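Local atomic coordinates of molybdenum cofactor carrier protein (Chlamydomonas reinhardtii, PDB entry 2IZ6), a protein that probably binds the molybdenum cofactor and carries it, protected, to the enzymes that use it. Residues 31-36 with 159-164; 48-51 with 57-60; 122-127 with 132-137. All coordinates share one frame; numbering follows the deposited sequence.

Contact 1: residues 31-36 with 159-164; sequences LVMANE and ADVAGA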
ATOM      1  N   LEU A  31       5.714  26.485 -12.188  1.00 22.93           N
ATOM      2  CA  LEU A  31       4.250  26.646 -12.071  1.00 22.87           C
ATOM      3  C   LEU A  31       3.646  26.963 -13.444  1.00 22.34           C
ATOM      4  O   LEU A  31       2.660  26.337 -13.835  1.00 25.03           O
ATOM      5  CB  LEU A  31       3.878  27.760 -11.057  1.00 22.52           C
ATOM      6  CG  LEU A  31       4.223  27.471  -9.607  1.00 21.30           C
ATOM      7  CD1 LEU A  31       3.900  28.707  -8.818  1.00 23.84           C
ATOM      8  CD2 LEU A  31       3.533  26.155  -9.106  1.00 23.58           C
ATOM      9  N   VAL A  32       4.296  27.853 -14.183  1.00 23.65           N
ATOM     10  CA  VAL A  32       3.847  28.294 -15.488  1.00 23.79           C
ATOM     11  C   VAL A  32       4.012  27.072 -16.426  1.00 23.15           C
ATOM     12  O   VAL A  32       3.094  26.783 -17.194  1.00 24.83           O
ATOM     13  CB  VAL A  32       4.701  29.459 -16.028  1.00 26.48           C
ATOM     14  CG1 VAL A  32       4.367  29.744 -17.492  1.00 25.47           C
ATOM     15  CG2 VAL A  32       4.500  30.656 -15.170  1.00 25.66           C
ATOM     16  N   MET A  33       5.168  26.455 -16.438  1.00 23.90           N
ATOM     17  CA  MET A  33       5.353  25.258 -17.300  1.00 24.88           C
ATOM     18  C   MET A  33       4.318  24.180 -17.055  1.00 24.14           C
ATOM     19  O   MET A  33       3.773  23.591 -17.977  1.00 25.00           O
ATOM     20  CB  MET A  33       6.749  24.692 -17.193  1.00 25.50           C
ATOM     21  CG  MET A  33       7.758  25.629 -17.938  1.00 29.36           C
ATOM     22  SD  MET A  33       9.293  24.768 -18.348  1.00 34.86           S
ATOM     23  CE  MET A  33       9.633  24.185 -16.726  1.00 25.53           C
ATOM     24  N   ALA A  34       4.033  23.923 -15.779  1.00 22.84           N
ATOM     25  CA  ALA A  34       3.036  22.951 -15.424  1.00 22.68           C
ATOM     26  C   ALA A  34       1.649  23.276 -15.934  1.00 21.32           C
ATOM     27  O   ALA A  34       0.941  22.383 -16.507  1.00 22.25           O
ATOM     28  CB  ALA A  34       3.040  22.711 -13.920  1.00 23.58           C
ATOM     29  N   ASN A  35       1.263  24.549 -15.817  1.00 21.34           N
ATOM     30  CA  ASN A  35      -0.055  24.957 -16.325  1.00 21.00           C
ATOM     31  C   ASN A  35      -0.149  24.739 -17.858  1.00 22.16           C
ATOM     32  O   ASN A  35      -1.161  24.242 -18.355  1.00 22.19           O
ATOM     33  CB  ASN A  35      -0.329  26.432 -15.900  1.00 21.55           C
ATOM     34  CG  ASN A  35      -1.710  26.884 -16.284  1.00 23.49           C
ATOM     35  OD1 ASN A  35      -1.891  27.475 -17.321  1.00 28.25           O
ATOM     36  ND2 ASN A  35      -2.732  26.451 -15.526  1.00 25.28           N
ATOM     37  N   GLU A  36       0.880  25.167 -18.589  1.00 22.65           N
ATOM     38  CA  GLU A  36       0.927  25.016 -20.043  1.00 22.74           C
ATOM     39  C   GLU A  36       0.940  23.599 -20.436  1.00 22.15           C
ATOM     40  O   GLU A  36       0.281  23.230 -21.392  1.00 23.31           O
ATOM     41  CB  GLU A  36       2.147  25.703 -20.617  1.00 24.75           C
ATOM     42  CG  GLU A  36       2.144  25.748 -22.154  1.00 28.09           C
ATOM     43  CD  GLU A  36       0.965  26.551 -22.828  1.00 37.59           C
ATOM     44  OE1 GLU A  36       0.368  27.478 -22.220  1.00 36.38           O
ATOM     45  OE2 GLU A  36       0.615  26.223 -24.006  1.00 36.58           O
ATOM     46  N   ALA A 159      13.496  20.300 -23.039  1.00 29.10           N
ATOM     47  CA  ALA A 159      13.954  21.649 -22.806  1.00 29.61           C
ATOM     48  C   ALA A 159      12.834  22.648 -22.508  1.00 29.34           C
ATOM     49  O   ALA A 159      13.085  23.714 -21.925  1.00 30.26           O
ATOM     50  CB  ALA A 159      14.760  22.134 -23.999  1.00 31.07           C
ATOM     51  N   ASP A 160      11.634  22.350 -22.969  1.00 27.53           N
ATOM     52  CA  ASP A 160      10.454  23.169 -22.731  1.00 26.45           C
ATOM     53  C   ASP A 160       9.183  22.338 -22.894  1.00 25.18           C
ATOM     54  O   ASP A 160       9.256  21.135 -23.195  1.00 25.57           O
ATOM     55  CB  ASP A 160      10.429  24.371 -23.709  1.00 27.82           C
ATOM     56  CG  ASP A 160      10.569  23.946 -25.182  1.00 27.06           C
ATOM     57  OD1 ASP A 160      10.970  24.826 -26.017  1.00 31.50           O
ATOM     58  OD2 ASP A 160      10.271  22.795 -25.601  1.00 29.53           O
ATOM     59  N   VAL A 161       8.022  22.988 -22.711  1.00 25.15           N
ATOM     60  CA  VAL A 161       6.730  22.323 -22.751  1.00 24.94           C
ATOM     61  C   VAL A 161       6.523  21.718 -24.121  1.00 24.51           C
ATOM     62  O   VAL A 161       6.156  20.568 -24.264  1.00 25.82           O
ATOM     63  CB  VAL A 161       5.542  23.210 -22.376  1.00 24.01           C
ATOM     64  CG1 VAL A 161       4.221  22.552 -22.724  1.00 26.13           C
ATOM     65  CG2 VAL A 161       5.640  23.528 -20.960  1.00 25.01           C
ATOM     66  N   ALA A 162       6.764  22.506 -25.165  1.00 24.59           N
ATOM     67  CA  ALA A 162       6.683  21.887 -26.497  1.00 25.41           C
ATOM     68  C   ALA A 162       7.484  20.586 -26.679  1.00 25.80           C
ATOM     69  O   ALA A 162       6.974  19.633 -27.251  1.00 25.70           O
ATOM     70  CB  ALA A 162       7.122  22.897 -27.591  1.00 26.13           C
ATOM     71  N   GLY A 163       8.719  20.560 -26.197  1.00 25.36           N
ATOM     72  CA  GLY A 163       9.554  19.390 -26.299  1.00 25.29           C
ATOM     73  C   GLY A 163       9.006  18.222 -25.527  1.00 24.22           C
ATOM     74  O   GLY A 163       9.053  17.063 -26.010  1.00 24.74           O
ATOM     75  N   ALA A 164       8.500  18.500 -24.350  1.00 25.23           N
ATOM     76  CA  ALA A 164       7.847  17.484 -23.517  1.00 24.82           C
ATOM     77  C   ALA A 164       6.655  16.856 -24.196  1.00 24.17           C
ATOM     78  O   ALA A 164       6.505  15.637 -24.251  1.00 23.44           O
ATOM     79  CB  ALA A 164       7.489  18.099 -22.109  1.00 24.61           C
TER
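V161 stands in the first turn of helix 161-173 and pushes its two methyls against helix 28-43, a helix-helix contact on one face of the parallel sheet of a Rossmann-like fold. The packing is tight at V161 CG2, which sits 3.5 Å from the carbonyl oxygen M33 O and 4.1 Å from M33 CB, and which reaches E36 CB as well. With CG1 anti to the backbone N (chi1 168°), the other methyl swings over to the next turn of the helix and lies 3.9 Å from E36 CG. A branched side chain suits this buried place because its two methyls together span residues one turn apart. Cutting V161 back to an alanine would remove both methyls and is likely to leave a gap between the helices beside M33 O and E36 CG. On the side of V161 facing the sheet, L137 of strand 134-137 touches both M33 and V161. The outer side is looser: E36 crosses V161 at about a right angle, lending mainly its methylenes, and then bends at chi2 (62°) to take its carboxylate to Q40 on its own helix. D160, also on the outer side, directs its carboxylate away from helix 28-43. It is the N-cap of helix 161-173: G163 N donates to D160 OD2 at 2.8 Å, nearly in line with the carboxylate C-O bond.

Contact 2: residues 48-51 with 57-60; sequences LLTG and VMHE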
ATOM      1  N   LEU A  48      -5.237  13.714 -17.830  1.00 22.76           N
ATOM      2  CA  LEU A  48      -4.190  14.049 -16.881  1.00 23.21           C
ATOM      3  C   LEU A  48      -4.406  13.288 -15.587  1.00 20.75           C
ATOM      4  O   LEU A  48      -5.485  13.384 -15.020  1.00 22.67           O
ATOM      5  CB  LEU A  48      -4.271  15.516 -16.593  1.00 23.56           C
ATOM      6  CG  LEU A  48      -3.376  16.106 -15.461  1.00 25.07           C
ATOM      7  CD1 LEU A  48      -1.924  15.923 -15.861  1.00 27.59           C
ATOM      8  CD2 LEU A  48      -3.660  17.595 -15.159  1.00 27.69           C
ATOM      9  N   LEU A  49      -3.338  12.678 -15.087  1.00 21.68           N
ATOM     10  CA  LEU A  49      -3.332  11.980 -13.815  1.00 22.47           C
ATOM     11  C   LEU A  49      -2.279  12.650 -12.982  1.00 22.99           C
ATOM     12  O   LEU A  49      -1.117  12.728 -13.394  1.00 24.08           O
ATOM     13  CB  LEU A  49      -2.939  10.505 -14.056  1.00 21.92           C
ATOM     14  CG  LEU A  49      -2.757   9.607 -12.832  1.00 23.44           C
ATOM     15  CD1 LEU A  49      -4.004   9.379 -12.137  0.50 24.22           C
ATOM     16  CD2 LEU A  49      -2.280   8.188 -13.250  0.50 27.76           C
ATOM     17  N   THR A  50      -2.645  13.194 -11.805  1.00 23.67           N
ATOM     18  CA  THR A  50      -1.690  13.868 -10.941  1.00 23.74           C
ATOM     19  C   THR A  50      -2.194  13.867  -9.504  1.00 24.04           C
ATOM     20  O   THR A  50      -3.225  13.279  -9.211  1.00 22.13           O
ATOM     21  CB  THR A  50      -1.343  15.299 -11.486  1.00 26.20           C
ATOM     22  OG1 THR A  50      -0.216  15.867 -10.817  1.00 26.85           O
ATOM     23  CG2 THR A  50      -2.501  16.205 -11.334  1.00 29.08           C
ATOM     24  N   GLY A  51      -1.423  14.463  -8.607  1.00 24.08           N
ATOM     25  CA  GLY A  51      -1.864  14.607  -7.220  1.00 25.39           C
ATOM     26  C   GLY A  51      -3.037  15.550  -7.108  1.00 27.52           C
ATOM     27  O   GLY A  51      -3.111  16.537  -7.867  1.00 29.04           O
ATOM     28  N   VAL A  57       3.060  22.350  -8.756  1.00 29.39           N
ATOM     29  CA  VAL A  57       3.069  21.866 -10.116  1.00 29.50           C
ATOM     30  C   VAL A  57       1.771  21.126 -10.392  1.00 25.12           C
ATOM     31  O   VAL A  57       1.156  21.338 -11.456  1.00 23.84           O
ATOM     32  CB  VAL A  57       4.292  20.880 -10.362  1.00 28.29           C
ATOM     33  CG1 VAL A  57       4.061  19.909 -11.498  1.00 32.64           C
ATOM     34  CG2 VAL A  57       5.573  21.678 -10.510  1.00 34.48           C
ATOM     35  N   MET A  58       1.377  20.242  -9.490  1.00 26.04           N
ATOM     36  CA  MET A  58       0.294  19.283  -9.828  1.00 25.63           C
ATOM     37  C   MET A  58      -1.054  20.029  -9.958  1.00 25.90           C
ATOM     38  O   MET A  58      -1.828  19.774 -10.874  1.00 26.87           O
ATOM     39  CB  MET A  58       0.302  18.126  -8.809  1.00 26.46           C
ATOM     40  CG  MET A  58       1.581  17.353  -8.999  1.00 26.73           C
ATOM     41  SD  MET A  58       1.654  15.748  -8.193  1.00 30.37           S
ATOM     42  CE  MET A  58       1.651  16.393  -6.629  1.00 31.43           C
ATOM     43  N   HIS A  59      -1.277  21.002  -9.083  1.00 25.41           N
ATOM     44  CA  HIS A  59      -2.470  21.815  -9.151  1.00 25.62           C
ATOM     45  C   HIS A  59      -2.490  22.680 -10.407  1.00 23.77           C
ATOM     46  O   HIS A  59      -3.477  22.810 -11.081  1.00 26.29           O
ATOM     47  CB  HIS A  59      -2.593  22.650  -7.894  1.00 26.68           C
ATOM     48  CG  HIS A  59      -3.789  23.546  -7.886  1.00 27.96           C
ATOM     49  ND1 HIS A  59      -5.089  23.090  -8.003  1.00 30.32           N
ATOM     50  CD2 HIS A  59      -3.865  24.891  -7.803  1.00 30.99           C
ATOM     51  CE1 HIS A  59      -5.914  24.126  -7.995  1.00 31.93           C
ATOM     52  NE2 HIS A  59      -5.200  25.229  -7.843  1.00 33.10           N
ATOM     53  N   GLU A  60      -1.344  23.237 -10.752  1.00 24.52           N
ATOM     54  CA  GLU A  60      -1.264  24.030 -11.985  1.00 25.15           C
ATOM     55  C   GLU A  60      -1.562  23.222 -13.227  1.00 24.38           C
ATOM     56  O   GLU A  60      -2.258  23.721 -14.107  1.00 24.82           O
ATOM     57  CB  GLU A  60       0.086  24.737 -12.124  1.00 23.95           C
ATOM     58  CG  GLU A  60       0.257  25.922 -11.149  1.00 25.42           C
ATOM     59  CD  GLU A  60      -0.693  27.046 -11.492  1.00 30.51           C
ATOM     60  OE1 GLU A  60      -1.116  27.148 -12.650  1.00 30.45           O
ATOM     61  OE2 GLU A  60      -1.055  27.815 -10.575  1.00 39.48           O
TER
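M58 lays its side chain across the end of strand 47-51, overlapping the hydroxyl of T50 and the backbone of G51. T50 OG1 is wedged against the methylenes, 3.0 Å from M58 CG and 3.1 Å from M58 CB, a close fit for an oxygen beside carbon. The sulfur is near as well, at 3.2 Å from T50 OG1 to M58 SD. Because OG1 lies anti to the backbone N of T50 (chi1 -168°), the hydroxyl is carried to the helix side, while its hydrogen-bond partner is V18 O on the neighbouring strand. Strand 47-51 and helix 57-67 are the first two members of a right-handed beta-alpha-beta unit completed by strand 72-76, and M58 packs in the first turn of the helix, just after the connecting loop. A long, flexible thioether suits this place, since its sulfur can also accept a weak hydrogen bond from G51 N, 3.4 Å from M58 SD, with an angle of 148° at the hydrogen. The chain then bends at chi3 (-67°), bringing M58 CE to 4.0 Å from G51 CA. Glycine fits here for a steric reason: a beta carbon on G51 would run into that methyl.

Contact 3: residues 122-127 with 132-137; sequences AEVALA and KPVVLL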
ATOM      1  N   ALA A 122      11.331   9.650  -6.215  1.00 22.64           N
ATOM      2  CA  ALA A 122      10.910   8.271  -5.963  1.00 22.27           C
ATOM      3  C   ALA A 122       9.975   7.791  -7.038  1.00 22.89           C
ATOM      4  O   ALA A 122      10.029   6.691  -7.564  1.00 23.15           O
ATOM      5  CB  ALA A 122      10.259   8.119  -4.610  1.00 24.27           C
ATOM      6  N   GLU A 123       9.027   8.608  -7.404  1.00 23.15           N
ATOM      7  CA  GLU A 123       8.079   8.204  -8.408  1.00 23.78           C
ATOM      8  C   GLU A 123       8.697   7.996  -9.789  1.00 24.31           C
ATOM      9  O   GLU A 123       8.297   7.099 -10.557  1.00 25.00           O
ATOM     10  CB  GLU A 123       6.876   9.169  -8.482  1.00 25.12           C
ATOM     11  CG  GLU A 123       5.975   9.186  -7.296  1.00 24.91           C
ATOM     12  CD  GLU A 123       5.532   7.798  -6.752  1.00 29.46           C
ATOM     13  OE1 GLU A 123       5.617   7.659  -5.512  1.00 33.75           O
ATOM     14  OE2 GLU A 123       5.138   6.907  -7.539  1.00 36.21           O
ATOM     15  N   VAL A 124       9.645   8.836 -10.140  1.00 22.43           N
ATOM     16  CA  VAL A 124      10.354   8.698 -11.413  1.00 23.08           C
ATOM     17  C   VAL A 124      11.133   7.336 -11.396  1.00 21.68           C
ATOM     18  O   VAL A 124      11.127   6.517 -12.320  1.00 22.85           O
ATOM     19  CB  VAL A 124      11.324   9.850 -11.688  1.00 23.70           C
ATOM     20  CG1 VAL A 124      12.259   9.538 -12.828  1.00 24.61           C
ATOM     21  CG2 VAL A 124      10.516  11.101 -11.932  1.00 24.69           C
ATOM     22  N   ALA A 125      11.826   7.091 -10.277  1.00 22.85           N
ATOM     23  CA  ALA A 125      12.608   5.863 -10.138  1.00 21.56           C
ATOM     24  C   ALA A 125      11.716   4.652 -10.190  1.00 21.65           C
ATOM     25  O   ALA A 125      12.044   3.634 -10.881  1.00 22.79           O
ATOM     26  CB  ALA A 125      13.357   5.874  -8.873  1.00 22.14           C
ATOM     27  N   LEU A 126      10.528   4.716  -9.563  1.00 21.88           N
ATOM     28  CA  LEU A 126       9.584   3.581  -9.633  1.00 23.31           C
ATOM     29  C   LEU A 126       9.004   3.398 -11.054  1.00 23.40           C
ATOM     30  O   LEU A 126       8.662   2.250 -11.442  1.00 23.54           O
ATOM     31  CB  LEU A 126       8.531   3.671  -8.556  1.00 25.28           C
ATOM     32  CG  LEU A 126       9.102   3.503  -7.156  1.00 26.88           C
ATOM     33  CD1 LEU A 126       8.092   3.704  -6.003  1.00 29.39           C
ATOM     34  CD2 LEU A 126       9.748   2.134  -6.982  1.00 28.60           C
ATOM     35  N   ALA A 127       8.766   4.439 -11.796  1.00 24.44           N
ATOM     36  CA  ALA A 127       8.347   4.385 -13.191  1.00 24.03           C
ATOM     37  C   ALA A 127       9.402   3.671 -13.980  1.00 24.65           C
ATOM     38  O   ALA A 127       9.099   2.802 -14.763  1.00 26.14           O
ATOM     39  CB  ALA A 127       8.100   5.763 -13.762  1.00 24.93           C
ATOM     40  N   LYS A 132       8.600   2.090 -17.618  1.00 28.24           N
ATOM     41  CA  LYS A 132       7.742   3.070 -18.210  1.00 29.61           C
ATOM     42  C   LYS A 132       8.625   4.272 -18.546  1.00 27.77           C
ATOM     43  O   LYS A 132       9.581   4.621 -17.782  1.00 24.74           O
ATOM     44  CB  LYS A 132       6.635   3.500 -17.220  1.00 29.91           C
ATOM     45  CG  LYS A 132       5.521   2.422 -17.016  1.00 36.54           C
ATOM     46  CD  LYS A 132       4.132   3.136 -16.886  1.00 37.48           C
ATOM     47  CE  LYS A 132       2.981   2.263 -17.157  1.00 36.58           C
ATOM     48  NZ  LYS A 132       2.736   2.186 -18.594  1.00 44.78           N
ATOM     49  N   PRO A 133       8.329   4.928 -19.665  1.00 24.72           N
ATOM     50  CA  PRO A 133       9.086   6.117 -20.026  1.00 24.05           C
ATOM     51  C   PRO A 133       8.781   7.352 -19.206  1.00 24.43           C
ATOM     52  O   PRO A 133       7.664   7.541 -18.762  1.00 26.94           O
ATOM     53  CB  PRO A 133       8.682   6.405 -21.451  1.00 25.14           C
ATOM     54  CG  PRO A 133       7.333   5.847 -21.521  1.00 26.48           C
ATOM     55  CD  PRO A 133       7.202   4.735 -20.565  1.00 27.08           C
ATOM     56  N   VAL A 134       9.810   8.109 -18.990  1.00 24.36           N
ATOM     57  CA  VAL A 134       9.688   9.328 -18.212  0.50 22.96           C
ATOM     58  C   VAL A 134      10.250  10.565 -18.968  1.00 24.71           C
ATOM     59  O   VAL A 134      11.323  10.518 -19.588  1.00 25.29           O
ATOM     60  CB  VAL A 134      10.394   9.173 -16.826  0.50 22.85           C
ATOM     61  CG1 VAL A 134      10.277  10.468 -16.011  0.50 23.15           C
ATOM     62  CG2 VAL A 134       9.833   8.031 -15.983  0.50 22.08           C
ATOM     63  N   VAL A 135       9.511  11.642 -18.899  1.00 23.23           N
ATOM     64  CA  VAL A 135       9.935  12.930 -19.424  1.00 21.85           C
ATOM     65  C   VAL A 135      10.307  13.946 -18.328  1.00 22.81           C
ATOM     66  O   VAL A 135       9.514  14.146 -17.423  1.00 23.41           O
ATOM     67  CB  VAL A 135       8.873  13.537 -20.371  1.00 23.54           C
ATOM     68  CG1 VAL A 135       9.348  14.843 -20.949  1.00 26.25           C
ATOM     69  CG2 VAL A 135       8.546  12.616 -21.514  1.00 25.25           C
ATOM     70  N   LEU A 136      11.557  14.422 -18.333  1.00 23.30           N
ATOM     71  CA  LEU A 136      12.043  15.326 -17.321  1.00 22.88           C
ATOM     72  C   LEU A 136      12.067  16.729 -17.866  1.00 23.82           C
ATOM     73  O   LEU A 136      12.862  17.038 -18.754  1.00 24.28           O
ATOM     74  CB  LEU A 136      13.453  14.896 -16.899  1.00 23.70           C
ATOM     75  CG  LEU A 136      13.625  13.488 -16.331  1.00 24.43           C
ATOM     76  CD1 LEU A 136      15.125  13.262 -15.937  1.00 22.26           C
ATOM     77  CD2 LEU A 136      12.705  13.232 -15.167  1.00 26.89           C
ATOM     78  N   LEU A 137      11.255  17.597 -17.262  1.00 22.96           N
ATOM     79  CA  LEU A 137      11.106  19.009 -17.678  1.00 24.89           C
ATOM     80  C   LEU A 137      11.462  19.896 -16.480  1.00 25.66           C
ATOM     81  O   LEU A 137      10.904  19.768 -15.406  1.00 25.76           O
ATOM     82  CB  LEU A 137       9.692  19.302 -18.166  1.00 24.48           C
ATOM     83  CG  LEU A 137       9.358  20.782 -18.502  1.00 25.79           C
ATOM     84  CD1 LEU A 137      10.229  21.209 -19.647  1.00 25.81           C
ATOM     85  CD2 LEU A 137       7.836  20.905 -18.836  1.00 27.33           C
TER
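V124 and V134 meet at an oblique angle, methyl against methyl, between helix 118-129 and strand 134-137. In one of the two conformers of V134, its CG1 faces the fork of V124, 3.9 Å from V124 CG1 and 4.1 Å from V124 CG2. With CG1 anti to the backbone N (chi1 179°), V134 turns that methyl to V124 and leaves CG2 for a different residue: V134 CG2 reaches A127, one turn further along the helix, and comes to 3.6 Å from A127 CB. A small side chain suits A127, for it lets this methyl come close to the helix. Further along the strand, L136 extends CD2 toward the same helix valine, a looser approach of 4.4 Å to V124 CG1, and F147 of helix 141-150 packs on both V124 and L136.

Near the helix end the grip is polar. K132 N donates to A127 O at 3.0 Å, a nearly straight bond (164° at the hydrogen). K132 CB lies beside the same oxygen, but the rest of the chain leads its amine away to a weak bond with S108 O. On the outward side of the helix, A122, A125 and L126 pack on a second subunit. Helix 122-127 and strand 134-137 run roughly antiparallel, at 150° between their directions, as helix and following strand do in the beta-alpha-beta crossover of a Rossmann-like fold, here formed by strand 110-114, helix 118-129 and strand 134-137.

Overall arrangement
From the N terminus the chain passes through strand 15-19 into helix 28-43, which supplies the first half of contact 1. It then runs into strand 47-51 and helix 57-67, where contact 2 closes a short loop. After crossing to the other half of the sheet it closes contact 3 between helix 118-129 and strand 134-137. Only at helix 161-173 does contact 1 close, so contacts 2 and 3 lie in series within its long loop. Contact 1 touches both: N35 and A34 meet E60 and V57 of contact 2, while D160 and A164 rest on L137 and V135 of contact 3. Contacts 2 and 3 stay about 7 Å apart at their nearest atoms and are joined through the shared sheet.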